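Long-range contact in major capsid protein (Paramecium bursaria Chlorella virus 1, PDB 5TIP), which self-assembles as trimers into the large icosahedral capsid of the virus, carrying N-linked glycans added by the host: residues 80-92 / 125-137. Residues are numbered along the deposited sequence; the frame is centred on the assembly and turned at random.
With FUC (alpha-L-fucopyranose), chain F; GLA (alpha-D-galactopyranose), chain B; XYP (beta-D-xylopyranose), chain C.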
# COMPACT_ATOMS: atom_id res chain seq x y z
N ASN A 80 12.44 11.16 27.57
CA ASN A 80 13.39 10.90 26.50
C ASN A 80 12.79 9.99 25.43
O ASN A 80 11.57 10.00 25.21
CB ASN A 80 14.67 10.30 27.06
CG ASN A 80 15.48 11.30 27.86
OD1 ASN A 80 15.59 12.47 27.49
ND2 ASN A 80 16.04 10.85 28.98
N GLY A 81 13.62 9.20 24.77
CA GLY A 81 13.15 8.39 23.66
C GLY A 81 12.24 7.27 24.14
O GLY A 81 12.51 6.60 25.13
N GLY A 82 11.14 7.08 23.41
CA GLY A 82 10.22 5.99 23.71
C GLY A 82 9.36 6.19 24.93
O GLY A 82 8.91 5.20 25.52
N THR A 83 9.12 7.43 25.34
CA THR A 83 8.32 7.70 26.53
C THR A 83 6.94 8.26 26.20
O THR A 83 6.19 8.62 27.11
CB THR A 83 9.06 8.67 27.46
OG1 THR A 83 9.37 9.87 26.75
CG2 THR A 83 10.35 8.03 27.96
N THR A 84 6.58 8.34 24.92
CA THR A 84 5.26 8.78 24.50
C THR A 84 4.67 7.75 23.54
O THR A 84 5.40 7.04 22.85
CB THR A 84 5.29 10.16 23.83
OG1 THR A 84 6.18 10.12 22.70
CG2 THR A 84 5.77 11.22 24.80
N TYR A 85 3.34 7.69 23.51
CA TYR A 85 2.63 6.78 22.61
C TYR A 85 1.38 7.51 22.12
O TYR A 85 0.36 7.54 22.81
CB TYR A 85 2.26 5.48 23.31
CG TYR A 85 1.74 4.41 22.38
CD1 TYR A 85 2.57 3.83 21.42
CD2 TYR A 85 0.42 3.97 22.46
CE1 TYR A 85 2.10 2.85 20.57
CE2 TYR A 85 -0.05 2.98 21.60
CZ TYR A 85 0.79 2.43 20.66
OH TYR A 85 0.32 1.45 19.81
N TYR A 86 1.48 8.09 20.92
CA TYR A 86 0.40 8.85 20.31
C TYR A 86 -0.19 9.89 21.27
O TYR A 86 -1.39 9.87 21.55
CB TYR A 86 -0.69 7.92 19.79
CG TYR A 86 -0.24 7.01 18.67
CD1 TYR A 86 -0.35 7.41 17.34
CD2 TYR A 86 0.29 5.76 18.93
CE1 TYR A 86 0.07 6.58 16.31
CE2 TYR A 86 0.71 4.92 17.91
CZ TYR A 86 0.59 5.34 16.60
OH TYR A 86 1.00 4.51 15.58
N PRO A 87 0.62 10.82 21.77
CA PRO A 87 0.10 11.76 22.78
C PRO A 87 -0.93 12.73 22.22
O PRO A 87 -1.89 13.07 22.91
CB PRO A 87 1.37 12.48 23.26
CG PRO A 87 2.29 12.41 22.11
CD PRO A 87 2.04 11.09 21.46
N ALA A 88 -0.75 13.19 20.98
CA ALA A 88 -1.73 14.09 20.38
C ALA A 88 -3.05 13.39 20.12
O ALA A 88 -4.11 14.03 20.19
CB ALA A 88 -1.18 14.68 19.08
N GLU A 89 -3.01 12.10 19.81
CA GLU A 89 -4.24 11.34 19.63
C GLU A 89 -4.97 11.15 20.96
O GLU A 89 -6.19 11.31 21.04
CB GLU A 89 -3.93 9.99 18.98
CG GLU A 89 -5.09 9.03 18.92
CD GLU A 89 -4.65 7.64 18.50
OE1 GLU A 89 -4.31 7.45 17.32
OE2 GLU A 89 -4.64 6.74 19.37
N GLU A 90 -4.22 10.83 22.02
CA GLU A 90 -4.84 10.67 23.34
C GLU A 90 -5.36 12.00 23.87
O GLU A 90 -6.38 12.02 24.57
CB GLU A 90 -3.84 10.07 24.32
CG GLU A 90 -4.43 9.83 25.71
CD GLU A 90 -3.41 9.34 26.71
OE1 GLU A 90 -2.21 9.31 26.37
OE2 GLU A 90 -3.81 8.99 27.84
N LEU A 91 -4.68 13.10 23.56
CA LEU A 91 -5.10 14.40 24.07
C LEU A 91 -6.52 14.74 23.63
O LEU A 91 -7.29 15.34 24.39
CB LEU A 91 -4.12 15.49 23.61
CG LEU A 91 -4.37 16.90 24.15
CD1 LEU A 91 -4.29 16.91 25.67
CD2 LEU A 91 -3.36 17.87 23.56
N LEU A 92 -6.89 14.34 22.41
CA LEU A 92 -8.25 14.51 21.91
C LEU A 92 -9.09 13.37 22.47
O LEU A 92 -9.35 12.36 21.80
CB LEU A 92 -8.25 14.54 20.39
CG LEU A 92 -9.41 15.29 19.73
CD1 LEU A 92 -9.39 16.74 20.17
CD2 LEU A 92 -9.32 15.19 18.22
N ARG A 125 -0.10 4.96 7.51
CA ARG A 125 -0.15 4.74 8.95
C ARG A 125 1.05 5.40 9.63
O ARG A 125 0.89 6.04 10.68
CB ARG A 125 -0.16 3.24 9.26
CG ARG A 125 -0.37 2.91 10.73
CD ARG A 125 -1.34 1.76 10.92
NE ARG A 125 -0.72 0.47 10.64
CZ ARG A 125 -1.32 -0.70 10.81
NH1 ARG A 125 -2.57 -0.75 11.26
NH2 ARG A 125 -0.68 -1.83 10.53
N TYR A 126 2.24 5.27 9.05
CA TYR A 126 3.42 5.89 9.64
C TYR A 126 3.34 7.41 9.58
O TYR A 126 3.78 8.09 10.51
CB TYR A 126 4.69 5.39 8.94
CG TYR A 126 5.95 6.05 9.45
CD1 TYR A 126 6.37 5.87 10.76
CD2 TYR A 126 6.75 6.83 8.62
CE1 TYR A 126 7.52 6.47 11.24
CE2 TYR A 126 7.91 7.42 9.10
CZ TYR A 126 8.29 7.24 10.41
OH TYR A 126 9.43 7.82 10.90
N ASN A 127 2.81 7.95 8.47
CA ASN A 127 2.61 9.40 8.41
C ASN A 127 1.64 9.88 9.48
O ASN A 127 1.80 10.99 10.00
CB ASN A 127 2.10 9.80 7.02
CG ASN A 127 2.10 11.31 6.80
OD1 ASN A 127 3.00 12.01 7.25
ND2 ASN A 127 1.07 11.81 6.11
N TYR A 128 0.65 9.06 9.81
CA TYR A 128 -0.27 9.43 10.88
C TYR A 128 0.43 9.49 12.23
O TYR A 128 0.08 10.32 13.07
CB TYR A 128 -1.45 8.44 10.93
CG TYR A 128 -2.40 8.66 12.09
CD1 TYR A 128 -3.38 9.64 12.02
CD2 TYR A 128 -2.32 7.89 13.24
CE1 TYR A 128 -4.25 9.85 13.07
CE2 TYR A 128 -3.19 8.09 14.29
CZ TYR A 128 -4.16 9.07 14.21
OH TYR A 128 -5.02 9.26 15.26
N ARG A 129 1.42 8.62 12.46
CA ARG A 129 2.16 8.70 13.71
C ARG A 129 3.12 9.89 13.73
O ARG A 129 3.39 10.45 14.80
CB ARG A 129 2.93 7.40 13.99
CG ARG A 129 3.51 7.37 15.39
CD ARG A 129 4.04 6.02 15.81
NE ARG A 129 4.47 6.06 17.20
CZ ARG A 129 4.99 5.03 17.86
NH1 ARG A 129 5.15 3.87 17.26
NH2 ARG A 129 5.35 5.18 19.13
N ARG A 130 3.65 10.28 12.57
CA ARG A 130 4.40 11.53 12.50
C ARG A 130 3.53 12.70 12.92
O ARG A 130 4.01 13.65 13.55
CB ARG A 130 4.94 11.75 11.09
CG ARG A 130 5.98 10.76 10.61
CD ARG A 130 6.36 11.09 9.18
NE ARG A 130 7.04 12.37 9.08
CZ ARG A 130 7.07 13.12 7.98
NH1 ARG A 130 6.43 12.72 6.89
NH2 ARG A 130 7.71 14.28 7.97
N MET A 131 2.25 12.66 12.57
CA MET A 131 1.34 13.76 12.86
C MET A 131 0.86 13.77 14.30
O MET A 131 0.32 14.79 14.75
CB MET A 131 0.13 13.70 11.92
CG MET A 131 0.46 13.90 10.45
SD MET A 131 -0.90 13.39 9.38
CE MET A 131 -2.21 14.44 9.97
N THR A 132 1.03 12.67 15.04
CA THR A 132 0.46 12.57 16.38
C THR A 132 1.47 12.11 17.43
O THR A 132 1.06 11.85 18.57
CB THR A 132 -0.74 11.61 16.38
OG1 THR A 132 -0.33 10.33 15.89
CG2 THR A 132 -1.87 12.15 15.51
N ASP A 133 2.75 12.02 17.10
CA ASP A 133 3.72 11.49 18.05
C ASP A 133 5.12 11.92 17.65
O ASP A 133 5.35 12.36 16.52
CB ASP A 133 3.62 9.96 18.14
CG ASP A 133 4.26 9.40 19.40
OD1 ASP A 133 4.88 10.18 20.15
OD2 ASP A 133 4.13 8.18 19.63
N TRP A 134 6.05 11.79 18.59
CA TRP A 134 7.47 11.93 18.31
C TRP A 134 8.02 10.59 17.83
O TRP A 134 7.86 9.57 18.52
CB TRP A 134 8.24 12.39 19.55
CG TRP A 134 8.05 13.84 19.90
CD1 TRP A 134 8.73 14.90 19.38
CD2 TRP A 134 7.13 14.38 20.86
NE1 TRP A 134 8.29 16.07 19.95
CE2 TRP A 134 7.30 15.78 20.86
CE3 TRP A 134 6.17 13.82 21.71
CZ2 TRP A 134 6.56 16.62 21.68
CZ3 TRP A 134 5.43 14.66 22.52
CH2 TRP A 134 5.63 16.05 22.50
N VAL A 135 8.65 10.58 16.66
CA VAL A 135 9.08 9.33 16.05
C VAL A 135 10.56 9.38 15.66
O VAL A 135 11.04 8.52 14.93
CB VAL A 135 8.22 9.01 14.81
CG1 VAL A 135 6.77 8.80 15.21
CG2 VAL A 135 8.35 10.11 13.78
N ASN A 136 11.28 10.39 16.15
CA ASN A 136 12.68 10.58 15.80
C ASN A 136 13.58 10.64 17.03
O ASN A 136 14.60 11.34 17.02
CB ASN A 136 12.85 11.82 14.92
CG ASN A 136 12.16 11.68 13.58
OD1 ASN A 136 11.08 12.22 13.36
ND2 ASN A 136 12.78 10.93 12.68
N ASN A 137 13.21 9.93 18.09
CA ASN A 137 14.05 9.78 19.28
C ASN A 137 14.31 11.12 19.96
O ASN A 137 15.41 11.38 20.46
CB ASN A 137 15.36 9.07 18.95
CG ASN A 137 15.15 7.80 18.16
OD1 ASN A 137 14.14 7.12 18.30
ND2 ASN A 137 16.12 7.47 17.31
C1 FUC F . 14.08 3.83 23.29
C2 FUC F . 14.98 3.72 24.51
C3 FUC F . 16.43 3.66 24.04
C4 FUC F . 16.74 4.91 23.21
C5 FUC F . 15.73 5.01 22.07
C6 FUC F . 15.98 6.27 21.24
O2 FUC F . 14.65 2.55 25.25
O3 FUC F . 17.32 3.55 25.15
O4 FUC F . 16.67 6.06 24.06
O5 FUC F . 14.41 5.04 22.61
C1 GLA B . 14.61 2.68 26.68
C2 GLA B . 14.41 1.23 27.10
C3 GLA B . 12.98 0.78 26.80
C4 GLA B . 11.98 1.76 27.39
C5 GLA B . 12.31 3.19 26.97
C6 GLA B . 11.36 4.17 27.64
O2 GLA B . 15.33 0.39 26.39
O3 GLA B . 12.77 -0.52 27.35
O4 GLA B . 12.01 1.66 28.82
O5 GLA B . 13.65 3.51 27.33
O6 GLA B . 10.01 3.72 27.48
C1 XYP C . 17.84 6.84 24.00
C2 XYP C . 17.47 8.01 24.90
C3 XYP C . 18.70 8.84 25.23
C4 XYP C . 19.81 7.94 25.76
C5 XYP C . 20.03 6.75 24.83
O2 XYP C . 16.50 8.84 24.24
O3 XYP C . 18.37 9.83 26.21
O4 XYP C . 21.02 8.70 25.88
O5 XYP C . 18.81 6.05 24.68
O HOH W 1 7.20 7.55 20.63
O HOH W 2 -0.00 5.12 13.37
O HOH W 3 3.09 2.28 15.59
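With CG anti to the backbone N (chi1 -161°), Asp133 reaches its carboxylate toward Thr84 and Tyr86 in the loop that leads into helix 87-91, while Arg129, extended from CG to NE, passes across one face of the Tyr86 ring. The carboxylate illustrates how one buried acid can join two segments by giving each oxygen its own partners. OD1 accepts Thr84 OG1 at 2.9 Å through its syn lone pair. OD2 takes Tyr86 N, also at 2.9 Å, from well above the carboxylate plane and along a nearly straight bond (167°). Arg129 grips that same OD2 side-on with NE and NH2, the salt bridge measuring 3.2 Å from NE, which probably favours the charged acid. Thus fixed, NE lies over the Tyr86 face, with guanidinium and ring planes 21° apart; the aliphatic part packs there too, Arg129 CD 3.4 Å from Tyr86 OH. NH2 also donates to Gly300 O. Further along, Thr132 O receives Ala88 N at 3.3 Å, and Thr132 OG1 sits at the edge of the Tyr86 ring. Tyr128 OH donates to the anti lone pair of Glu89 OE1 at 2.8 Å; the other carboxylate oxygen is held by Arg113 and Tyr271. Thr84 OG1 lies at the Trp134 ring edge, and Pro87 CG packs against CZ3. At the far end, Gly81 N binds xylose O2 at 3.0 Å, Gly82 O accepts galactose O6, and Asn137 CG touches the fucose methyl, C6. These contacts join the start of helix 87-91 to the C-terminal part of helix 122-132 within the N-terminal domain of an NCLDV double jelly-roll capsid protein, next to a glycan pocket.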